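NADH dehydrogenase (Methanothermobacter marburgensis, PDB 4R81) binds FMN in a flavodoxin-like fold and probably oxidises NADH or NADPH with a quinone as electron acceptor. Local coordinates at residues 9-13 against 39-43; 42-47 against 98-102; 4-10 against 82-88. All blocks are in the same frame, centred on the assembly; numbering follows the deposited sequence.

Contact 1. Residues 9-13 against 39-43; sequences LFAHP and VGDLY. With FMN (flavin mononucleotide), chain E.
At the C-terminal edge of a parallel sheet, where flavodoxin-like proteins hold their cofactor, residues 9-13 leave strand 5-10 and enter the FMN site beside residues 39-43, the last residues of strand 36-41 and the turn after it. The two ends run parallel, their end-to-end directions 34° apart, with L9 opposite G40 (CA-CA 4.9 Å) and F10 opposite D41 (CA-CA 4.8 Å). Both backbone polar atoms of F10 turn to 39-43: F10 N donates to G40 O at 2.9 Å, and L42 N donates to F10 O at 3.0 Å, spanning D41. The second bond is made as the backbone of 42-43 turns to helical angles, so the pairing ends where the chains diverge. The strands are joined through helix 18-32 in a beta-alpha-beta crossover, the opening unit of the fold. F10 (chi1 t) and D41 (chi1 t) share one sheet face, F10 CD2 3.8 Å from D41 CG, which meets the ring at its edge; D41 OD2 forms a salt bridge with R20 of that helix. On the opposite face L9 CD1 approaches L42 CD2 at 4.2 Å. Beyond the last pair, water fills the widening gap. Water 1 lies 2.7 Å from both F10 O and D41 OD1 and accepts from H12 N (3.1 Å) and Y43 N (2.9 Å); water 2 donates to H12 O and D41 OD1, each at 2.7 Å. P13 CB sits over a face of the Y43 ring, 3.8 Å from its centroid, a CH-pi contact. H12, chi1 t with CB directed away from 39-43, donates from NE2 to FMN O3P at 2.8 Å.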
loop_
_atom_site.group_PDB
_atom_site.type_symbol
_atom_site.label_atom_id
_atom_site.label_comp_id
_atom_site.label_asym_id
_atom_site.label_seq_id
_atom_site.Cartn_x
_atom_site.Cartn_y
_atom_site.Cartn_z
ATOM N N LEU A 9 -6.168 4.397 -14.302
ATOM C CA LEU A 9 -6.541 3.463 -13.246
ATOM C C LEU A 9 -7.279 4.242 -12.171
ATOM O O LEU A 9 -6.746 5.192 -11.596
ATOM C CB LEU A 9 -5.303 2.790 -12.640
ATOM C CG LEU A 9 -4.573 1.719 -13.461
ATOM C CD1 LEU A 9 -5.566 0.668 -13.948
ATOM C CD2 LEU A 9 -3.783 2.324 -14.641
ATOM N N PHE A 10 -8.507 3.833 -11.901
ATOM C CA PHE A 10 -9.346 4.507 -10.926
ATOM C C PHE A 10 -9.688 3.529 -9.812
ATOM O O PHE A 10 -10.207 2.438 -10.064
ATOM C CB PHE A 10 -10.615 5.028 -11.598
ATOM C CG PHE A 10 -11.575 5.679 -10.652
ATOM C CD1 PHE A 10 -11.372 6.980 -10.226
ATOM C CD2 PHE A 10 -12.676 4.992 -10.183
ATOM C CE1 PHE A 10 -12.263 7.587 -9.348
ATOM C CE2 PHE A 10 -13.559 5.586 -9.303
ATOM C CZ PHE A 10 -13.357 6.883 -8.888
ATOM N N ALA A 11 -9.405 3.929 -8.578
ATOM C CA ALA A 11 -9.579 3.055 -7.428
ATOM C C ALA A 11 -10.444 3.674 -6.332
ATOM O O ALA A 11 -9.936 4.417 -5.493
ATOM C CB ALA A 11 -8.207 2.677 -6.859
ATOM N N HIS A 12 -11.737 3.353 -6.324
ATOM C CA HIS A 12 -12.642 3.807 -5.263
ATOM C C HIS A 12 -13.914 2.963 -5.269
ATOM O O HIS A 12 -14.490 2.725 -6.330
ATOM C CB HIS A 12 -13.007 5.286 -5.431
ATOM C CG HIS A 12 -13.517 5.923 -4.176
ATOM N ND1 HIS A 12 -14.711 5.566 -3.585
ATOM C CD2 HIS A 12 -12.989 6.893 -3.391
ATOM C CE1 HIS A 12 -14.893 6.280 -2.492
ATOM N NE2 HIS A 12 -13.864 7.096 -2.351
ATOM N N PRO A 13 -14.361 2.511 -4.086
ATOM C CA PRO A 13 -15.550 1.648 -4.064
ATOM C C PRO A 13 -16.871 2.364 -4.346
ATOM O O PRO A 13 -17.839 1.724 -4.765
ATOM C CB PRO A 13 -15.562 1.087 -2.629
ATOM C CG PRO A 13 -14.800 2.101 -1.817
ATOM C CD PRO A 13 -13.729 2.632 -2.756
ATOM N N VAL A 39 -10.795 4.250 -19.100
ATOM C CA VAL A 39 -10.797 4.135 -17.645
ATOM C C VAL A 39 -10.882 2.689 -17.188
ATOM O O VAL A 39 -11.793 1.953 -17.592
ATOM C CB VAL A 39 -11.952 4.931 -16.998
ATOM C CG1 VAL A 39 -11.896 4.805 -15.472
ATOM C CG2 VAL A 39 -11.885 6.392 -17.422
ATOM N N GLY A 40 -9.927 2.296 -16.345
ATOM C CA GLY A 40 -9.992 1.025 -15.655
ATOM C C GLY A 40 -10.491 1.263 -14.241
ATOM O O GLY A 40 -9.720 1.632 -13.356
ATOM N N ASP A 41 -11.795 1.095 -14.049
ATOM C CA ASP A 41 -12.444 1.287 -12.749
ATOM C C ASP A 41 -12.317 -0.046 -12.024
ATOM O O ASP A 41 -13.142 -0.952 -12.206
ATOM C CB ASP A 41 -13.919 1.680 -12.959
ATOM C CG ASP A 41 -14.644 2.044 -11.659
ATOM O OD1 ASP A 41 -14.321 1.483 -10.595
ATOM O OD2 ASP A 41 -15.570 2.888 -11.710
ATOM N N LEU A 42 -11.263 -0.173 -11.221
ATOM C CA LEU A 42 -10.881 -1.462 -10.666
ATOM C C LEU A 42 -11.970 -2.118 -9.826
ATOM O O LEU A 42 -12.126 -3.335 -9.863
ATOM C CB LEU A 42 -9.584 -1.340 -9.854
ATOM C CG LEU A 42 -8.340 -0.913 -10.644
ATOM C CD1 LEU A 42 -7.126 -0.842 -9.735
ATOM C CD2 LEU A 42 -8.078 -1.875 -11.800
ATOM N N TYR A 43 -12.729 -1.322 -9.077
ATOM C CA TYR A 43 -13.831 -1.879 -8.290
ATOM C C TYR A 43 -14.957 -2.390 -9.184
ATOM O O TYR A 43 -15.473 -3.493 -8.966
ATOM C CB TYR A 43 -14.371 -0.860 -7.288
ATOM C CG TYR A 43 -13.711 -0.894 -5.926
ATOM C CD1 TYR A 43 -14.244 -1.659 -4.889
ATOM C CD2 TYR A 43 -12.569 -0.148 -5.668
ATOM C CE1 TYR A 43 -13.652 -1.685 -3.639
ATOM C CE2 TYR A 43 -11.969 -0.166 -4.419
ATOM C CZ TYR A 43 -12.526 -0.928 -3.406
ATOM O OH TYR A 43 -11.946 -0.949 -2.162
HETATM N N1 FMN E . -6.348 11.171 4.590
HETATM C C2 FMN E . -5.012 11.472 4.771
HETATM O O2 FMN E . -4.619 12.619 4.604
HETATM N N3 FMN E . -4.113 10.488 5.132
HETATM C C4 FMN E . -4.543 9.191 5.318
HETATM O O4 FMN E . -3.724 8.332 5.630
HETATM C C4A FMN E . -5.888 8.874 5.143
HETATM N N5 FMN E . -6.348 7.586 5.338
HETATM C C5A FMN E . -7.681 7.288 5.143
HETATM C C6 FMN E . -8.135 5.982 5.324
HETATM C C7 FMN E . -9.479 5.670 5.139
HETATM C C7M FMN E . -9.963 4.261 5.315
HETATM C C8 FMN E . -10.379 6.670 4.769
HETATM C C8M FMN E . -11.835 6.350 4.572
HETATM C C9 FMN E . -9.920 7.974 4.600
HETATM C C9A FMN E . -8.575 8.291 4.780
HETATM N N10 FMN E . -8.115 9.586 4.607
HETATM C C10 FMN E . -6.782 9.875 4.779
HETATM C "C1'" FMN E . -9.042 10.679 4.183
HETATM C "C2'" FMN E . -9.265 10.451 2.681
HETATM O "O2'" FMN E . -8.092 10.671 1.923
HETATM C "C3'" FMN E . -10.448 11.262 2.178
HETATM O "O3'" FMN E . -11.610 10.655 2.719
HETATM C "C4'" FMN E . -10.519 11.238 0.656
HETATM O "O4'" FMN E . -9.443 11.940 0.071
HETATM C "C5'" FMN E . -11.822 11.831 0.145
HETATM O "O5'" FMN E . -11.907 11.488 -1.218
HETATM P P FMN E . -13.057 10.471 -1.684
HETATM O O1P FMN E . -14.389 11.167 -1.469
HETATM O O2P FMN E . -12.880 10.140 -3.145
HETATM O O3P FMN E . -12.991 9.238 -0.816
HETATM O O HOH W 1 -12.387 1.556 -8.722
HETATM O O HOH W 2 -15.966 2.214 -8.567
#

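Contact 2. Residues 42-47 against 98-102; sequences LYRMNF and AKLKG
In this flavodoxin-like fold the loop after strand 36-41 folds over the first turns of helix 98-107, and a single lysine, K99, makes most of the contact. Residues 42-45 have helical backbone angles without regular helical bonding. A type I beta turn runs from Y43 to N46, with N46 N bonded to Y43 O at 3.1 Å; N46 then takes left-handed angles (53/39), and F47 N returns to L42 O at 3.1 Å, the paired bonds of a Schellman motif. Segment 98-102 is regular helix; the closest CA pair across the contact is L42 and K99, 7.1 Å apart.

Apolar packing comes first. L42 (chi1 m, chi2 t) lays its CB 3.5 Å from K99 CG and its CD1 4.0 Å from L100 CD1, and F47 CB (chi1 t) lies 4.3 Å from K99 CD. Aromatic contacts follow from the K99 rotamer, t-p-p-t, which folds the lysine side chain over one face of the Y43 ring: K99 CE lies 4.0 Å from the ring centroid as a CH-pi contact, and NZ lies 5.0 Å from it, 15° off the normal, as a cation-pi pair. The ammonium also has a salt bridge to E50 of the second subunit, so this lysine joins loop, helix and dimer partner. Waters extend the network: water 3 is 2.7 Å from Y43 OH and accepts from K99 N at 2.9 Å, and water 4 donates to Y43 O (2.7 Å) and accepts from K99 NZ (3.1 Å). The direct polar bond runs from K99 NZ to F47 O, at 2.8 Å.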
loop_
_atom_site.group_PDB
_atom_site.type_symbol
_atom_site.label_atom_id
_atom_site.label_comp_id
_atom_site.label_asym_id
_atom_site.label_seq_id
_atom_site.Cartn_x
_atom_site.Cartn_y
_atom_site.Cartn_z
ATOM N N LEU A 42 -11.263 -0.173 -11.221
ATOM C CA LEU A 42 -10.881 -1.462 -10.666
ATOM C C LEU A 42 -11.970 -2.118 -9.826
ATOM O O LEU A 42 -12.126 -3.335 -9.863
ATOM C CB LEU A 42 -9.584 -1.340 -9.854
ATOM C CG LEU A 42 -8.340 -0.913 -10.644
ATOM C CD1 LEU A 42 -7.126 -0.842 -9.735
ATOM C CD2 LEU A 42 -8.078 -1.875 -11.800
ATOM N N TYR A 43 -12.729 -1.322 -9.077
ATOM C CA TYR A 43 -13.831 -1.879 -8.290
ATOM C C TYR A 43 -14.957 -2.390 -9.184
ATOM O O TYR A 43 -15.473 -3.493 -8.966
ATOM C CB TYR A 43 -14.371 -0.860 -7.288
ATOM C CG TYR A 43 -13.711 -0.894 -5.926
ATOM C CD1 TYR A 43 -14.244 -1.659 -4.889
ATOM C CD2 TYR A 43 -12.569 -0.148 -5.668
ATOM C CE1 TYR A 43 -13.652 -1.685 -3.639
ATOM C CE2 TYR A 43 -11.969 -0.166 -4.419
ATOM C CZ TYR A 43 -12.526 -0.928 -3.406
ATOM O OH TYR A 43 -11.946 -0.949 -2.162
ATOM N N ARG A 44 -15.325 -1.603 -10.195
ATOM C CA ARG A 44 -16.345 -2.008 -11.166
ATOM C C ARG A 44 -15.942 -3.271 -11.900
ATOM O O ARG A 44 -16.781 -4.084 -12.258
ATOM C CB ARG A 44 -16.581 -0.919 -12.215
ATOM C CG ARG A 44 -17.567 0.150 -11.816
ATOM C CD ARG A 44 -18.252 0.740 -13.045
ATOM N NE ARG A 44 -19.517 0.068 -13.332
ATOM C CZ ARG A 44 -19.749 -0.718 -14.381
ATOM N NH1 ARG A 44 -18.802 -0.941 -15.290
ATOM N NH2 ARG A 44 -20.941 -1.279 -14.524
ATOM N N MET A 45 -14.649 -3.407 -12.141
ATOM C CA MET A 45 -14.111 -4.540 -12.881
ATOM C C MET A 45 -14.069 -5.812 -12.058
ATOM O O MET A 45 -13.748 -6.873 -12.592
ATOM C CB MET A 45 -12.688 -4.228 -13.350
ATOM C CG MET A 45 -12.614 -3.133 -14.407
ATOM S SD MET A 45 -10.933 -2.519 -14.649
ATOM C CE MET A 45 -10.056 -4.060 -14.877
ATOM N N ASN A 46 -14.378 -5.709 -10.768
ATOM C CA ASN A 46 -14.172 -6.820 -9.834
ATOM C C ASN A 46 -12.728 -7.331 -9.893
ATOM O O ASN A 46 -12.468 -8.532 -9.807
ATOM C CB ASN A 46 -15.170 -7.955 -10.099
ATOM C CG ASN A 46 -16.611 -7.502 -9.970
ATOM O OD1 ASN A 46 -17.346 -7.420 -10.959
ATOM N ND2 ASN A 46 -17.026 -7.206 -8.743
ATOM N N PHE A 47 -11.789 -6.403 -10.033
ATOM C CA PHE A 47 -10.392 -6.763 -10.222
ATOM C C PHE A 47 -9.830 -7.480 -9.008
ATOM O O PHE A 47 -9.911 -6.977 -7.885
ATOM C CB PHE A 47 -9.549 -5.532 -10.535
ATOM C CG PHE A 47 -8.121 -5.852 -10.871
ATOM C CD1 PHE A 47 -7.782 -6.314 -12.135
ATOM C CD2 PHE A 47 -7.118 -5.704 -9.921
ATOM C CE1 PHE A 47 -6.464 -6.613 -12.451
ATOM C CE2 PHE A 47 -5.801 -6.001 -10.230
ATOM C CZ PHE A 47 -5.475 -6.459 -11.495
ATOM N N ALA A 98 -6.005 -0.717 -1.081
ATOM C CA ALA A 98 -5.536 -2.075 -1.317
ATOM C C ALA A 98 -5.818 -2.546 -2.737
ATOM O O ALA A 98 -5.005 -3.273 -3.319
ATOM C CB ALA A 98 -6.160 -3.029 -0.314
ATOM N N LYS A 99 -6.969 -2.142 -3.285
ATOM C CA LYS A 99 -7.350 -2.533 -4.643
ATOM C C LYS A 99 -6.299 -2.101 -5.672
ATOM O O LYS A 99 -5.943 -2.875 -6.567
ATOM C CB LYS A 99 -8.719 -1.961 -5.024
ATOM C CG LYS A 99 -9.095 -2.214 -6.472
ATOM C CD LYS A 99 -9.553 -3.650 -6.700
ATOM C CE LYS A 99 -11.021 -3.836 -6.319
ATOM N NZ LYS A 99 -11.418 -5.277 -6.256
ATOM N N LEU A 100 -5.783 -0.879 -5.531
ATOM C CA LEU A 100 -4.771 -0.391 -6.459
ATOM C C LEU A 100 -3.401 -0.980 -6.135
ATOM O O LEU A 100 -2.615 -1.259 -7.044
ATOM C CB LEU A 100 -4.717 1.146 -6.462
ATOM C CG LEU A 100 -3.710 1.818 -7.398
ATOM C CD1 LEU A 100 -3.925 1.370 -8.840
ATOM C CD2 LEU A 100 -3.820 3.331 -7.264
ATOM N N LYS A 101 -3.106 -1.158 -4.847
ATOM C CA LYS A 101 -1.840 -1.774 -4.456
ATOM C C LYS A 101 -1.738 -3.147 -5.096
ATOM O O LYS A 101 -0.674 -3.532 -5.593
ATOM C CB LYS A 101 -1.717 -1.901 -2.933
ATOM C CG LYS A 101 -0.444 -2.608 -2.449
ATOM C CD LYS A 101 0.815 -1.996 -3.079
ATOM C CE LYS A 101 2.086 -2.391 -2.357
ATOM N NZ LYS A 101 2.297 -3.864 -2.356
ATOM N N GLY A 102 -2.857 -3.868 -5.108
ATOM C CA GLY A 102 -2.885 -5.207 -5.663
ATOM C C GLY A 102 -2.720 -5.202 -7.165
ATOM O O GLY A 102 -2.193 -6.159 -7.735
HETATM O O HOH W 3 -9.318 -1.286 -1.744
HETATM O O HOH W 4 -14.445 -5.151 -7.086
#

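Contact 3. Residues 4-10 against 82-88; sequences MHVYILF and ADALAFI
D83, just ahead of strand 84-90, closes the start of the pairing with a side-chain bond: H5 N donates to D83 OD2 at 2.9 Å. H5 O in turn accepts from both D83 N (2.7 Å) and A84 N (3.1 Å). From there a regular parallel ladder runs on, Y7 N to A84 O and A86 N to Y7 O, both 3.0 Å, L9 N to A86 O at 2.8 Å and I88 N to L9 O at 2.9 Å. Strands 5-10 and 84-88 approach to 4.5 Å between axes, at -25°, pairing V6-A84, Y7-L85, I8-A86, L9-F87 and F10-I88. CA-H...O contacts accompany the ladder, the shortest V6 CA to A84 O and L85 CA to Y7 O, both 3.3 Å. One face carries V6, I8, F10, A84, A86 and I88, where I8 CG2 meets I88 CD1 at 3.9 Å and F10 CD1 meets I88 CG2 at 3.8 Å; helix 18-32 packs on I8 and A86. The other holds Y7, L9, L85 and F87, with L9 CD2 3.8 Å from F87 CE2. Y7 OH bonds to E75 of helix 70-80. Helices on both faces of central parallel strands mark the three-layer alpha/beta sandwich of flavodoxin-like proteins.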
loop_
_atom_site.group_PDB
_atom_site.type_symbol
_atom_site.label_atom_id
_atom_site.label_comp_id
_atom_site.label_asym_id
_atom_site.label_seq_id
_atom_site.Cartn_x
_atom_site.Cartn_y
_atom_site.Cartn_z
ATOM N N MET A 4 -2.504 12.374 -27.128
ATOM C CA MET A 4 -2.033 11.198 -26.414
ATOM C C MET A 4 -3.196 10.388 -25.895
ATOM O O MET A 4 -4.264 10.929 -25.602
ATOM C CB MET A 4 -1.126 11.599 -25.259
ATOM C CG MET A 4 0.224 12.076 -25.731
ATOM S SD MET A 4 1.204 12.697 -24.375
ATOM C CE MET A 4 0.209 14.070 -23.869
ATOM N N HIS A 5 -2.988 9.082 -25.792
ATOM C CA HIS A 5 -3.988 8.217 -25.192
ATOM C C HIS A 5 -3.576 7.853 -23.777
ATOM O O HIS A 5 -2.436 7.443 -23.540
ATOM C CB HIS A 5 -4.203 6.951 -26.020
ATOM C CG HIS A 5 -5.208 6.022 -25.426
ATOM N ND1 HIS A 5 -6.566 6.254 -25.495
ATOM C CD2 HIS A 5 -5.059 4.871 -24.726
ATOM C CE1 HIS A 5 -7.208 5.282 -24.873
ATOM N NE2 HIS A 5 -6.318 4.431 -24.398
ATOM N N VAL A 6 -4.497 8.012 -22.832
ATOM C CA VAL A 6 -4.201 7.738 -21.431
ATOM C C VAL A 6 -4.985 6.540 -20.929
ATOM O O VAL A 6 -6.198 6.478 -21.118
ATOM C CB VAL A 6 -4.586 8.930 -20.544
ATOM C CG1 VAL A 6 -4.007 8.754 -19.147
ATOM C CG2 VAL A 6 -4.086 10.218 -21.163
ATOM N N TYR A 7 -4.305 5.596 -20.280
ATOM C CA TYR A 7 -5.015 4.557 -19.542
ATOM C C TYR A 7 -5.057 4.991 -18.082
ATOM O O TYR A 7 -4.016 5.183 -17.438
ATOM C CB TYR A 7 -4.392 3.158 -19.721
ATOM C CG TYR A 7 -5.136 2.060 -18.973
ATOM C CD1 TYR A 7 -6.522 1.934 -19.072
ATOM C CD2 TYR A 7 -4.452 1.147 -18.170
ATOM C CE1 TYR A 7 -7.211 0.937 -18.384
ATOM C CE2 TYR A 7 -5.125 0.147 -17.480
ATOM C CZ TYR A 7 -6.507 0.046 -17.590
ATOM O OH TYR A 7 -7.203 -0.936 -16.913
ATOM N N ILE A 8 -6.279 5.165 -17.584
ATOM C CA ILE A 8 -6.523 5.743 -16.274
ATOM C C ILE A 8 -6.993 4.673 -15.307
ATOM O O ILE A 8 -8.079 4.097 -15.472
ATOM C CB ILE A 8 -7.605 6.837 -16.341
ATOM C CG1 ILE A 8 -7.237 7.919 -17.370
ATOM C CG2 ILE A 8 -7.817 7.442 -14.964
ATOM C CD1 ILE A 8 -8.378 8.885 -17.657
ATOM N N LEU A 9 -6.168 4.397 -14.302
ATOM C CA LEU A 9 -6.541 3.463 -13.246
ATOM C C LEU A 9 -7.279 4.242 -12.171
ATOM O O LEU A 9 -6.746 5.192 -11.596
ATOM C CB LEU A 9 -5.303 2.790 -12.640
ATOM C CG LEU A 9 -4.573 1.719 -13.461
ATOM C CD1 LEU A 9 -5.566 0.668 -13.948
ATOM C CD2 LEU A 9 -3.783 2.324 -14.641
ATOM N N PHE A 10 -8.507 3.833 -11.901
ATOM C CA PHE A 10 -9.346 4.507 -10.926
ATOM C C PHE A 10 -9.688 3.529 -9.812
ATOM O O PHE A 10 -10.207 2.438 -10.064
ATOM C CB PHE A 10 -10.615 5.028 -11.598
ATOM C CG PHE A 10 -11.575 5.679 -10.652
ATOM C CD1 PHE A 10 -11.372 6.980 -10.226
ATOM C CD2 PHE A 10 -12.676 4.992 -10.183
ATOM C CE1 PHE A 10 -12.263 7.587 -9.348
ATOM C CE2 PHE A 10 -13.559 5.586 -9.303
ATOM C CZ PHE A 10 -13.357 6.883 -8.888
ATOM N N ALA A 82 -1.628 2.862 -24.727
ATOM C CA ALA A 82 -1.501 4.186 -24.131
ATOM C C ALA A 82 -0.133 4.836 -24.314
ATOM O O ALA A 82 0.891 4.158 -24.441
ATOM C CB ALA A 82 -1.860 4.132 -22.654
ATOM N N ASP A 83 -0.137 6.167 -24.320
ATOM C CA ASP A 83 1.087 6.952 -24.305
ATOM C C ASP A 83 1.340 7.432 -22.880
ATOM O O ASP A 83 2.458 7.810 -22.522
ATOM C CB ASP A 83 0.958 8.156 -25.249
ATOM C CG ASP A 83 0.546 7.756 -26.659
ATOM O OD1 ASP A 83 1.381 7.171 -27.383
ATOM O OD2 ASP A 83 -0.612 8.028 -27.047
ATOM N N ALA A 84 0.289 7.401 -22.063
ATOM C CA ALA A 84 0.357 7.918 -20.702
ATOM C C ALA A 84 -0.504 7.069 -19.775
ATOM O O ALA A 84 -1.453 6.435 -20.222
ATOM C CB ALA A 84 -0.111 9.375 -20.674
ATOM N N LEU A 85 -0.158 7.051 -18.492
ATOM C CA LEU A 85 -0.990 6.415 -17.482
ATOM C C LEU A 85 -1.437 7.471 -16.490
ATOM O O LEU A 85 -0.775 8.497 -16.307
ATOM C CB LEU A 85 -0.221 5.314 -16.736
ATOM C CG LEU A 85 0.273 4.105 -17.539
ATOM C CD1 LEU A 85 1.120 3.171 -16.670
ATOM C CD2 LEU A 85 -0.889 3.344 -18.176
ATOM N N ALA A 86 -2.565 7.227 -15.848
ATOM C CA ALA A 86 -2.972 8.069 -14.739
ATOM C C ALA A 86 -3.497 7.191 -13.622
ATOM O O ALA A 86 -4.033 6.111 -13.872
ATOM C CB ALA A 86 -4.010 9.088 -15.187
ATOM N N PHE A 87 -3.310 7.648 -12.390
ATOM C CA PHE A 87 -3.756 6.921 -11.212
ATOM C C PHE A 87 -4.545 7.886 -10.348
ATOM O O PHE A 87 -4.027 8.922 -9.924
ATOM C CB PHE A 87 -2.558 6.346 -10.450
ATOM C CG PHE A 87 -1.770 5.352 -11.250
ATOM C CD1 PHE A 87 -0.800 5.777 -12.155
ATOM C CD2 PHE A 87 -2.023 3.991 -11.131
ATOM C CE1 PHE A 87 -0.077 4.854 -12.914
ATOM C CE2 PHE A 87 -1.305 3.061 -11.885
ATOM C CZ PHE A 87 -0.334 3.495 -12.779
ATOM N N ILE A 88 -5.808 7.553 -10.111
ATOM C CA ILE A 88 -6.715 8.422 -9.379
ATOM C C ILE A 88 -7.318 7.635 -8.227
ATOM O O ILE A 88 -7.984 6.617 -8.435
ATOM C CB ILE A 88 -7.830 8.966 -10.302
ATOM C CG1 ILE A 88 -7.202 9.797 -11.432
ATOM C CG2 ILE A 88 -8.847 9.791 -9.494
ATOM C CD1 ILE A 88 -8.208 10.342 -12.436
#

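Overall arrangement
One sheet, read from centre to edge, shows how chemistry follows position. Contact 3, its centre about 7 Å from that of the chain, the nearest of the three, is chiefly a backbone ladder between apolar faces untouched by the other subunit. Contact 1 uses the same strand 5-10 on its other side; I8 O bonds to G40 N and I88 O to A11 N, so the ladders are continuous, yet at its far end water and cofactor phosphate take over. Contact 2 shares L42 and Y43 with contact 1 but pairs no strands: a lysine sits between a tyrosine ring, a backbone carbonyl and waters, with leucine packing beside it. Contacts 1 and 2, though largely buried, both reach the second subunit.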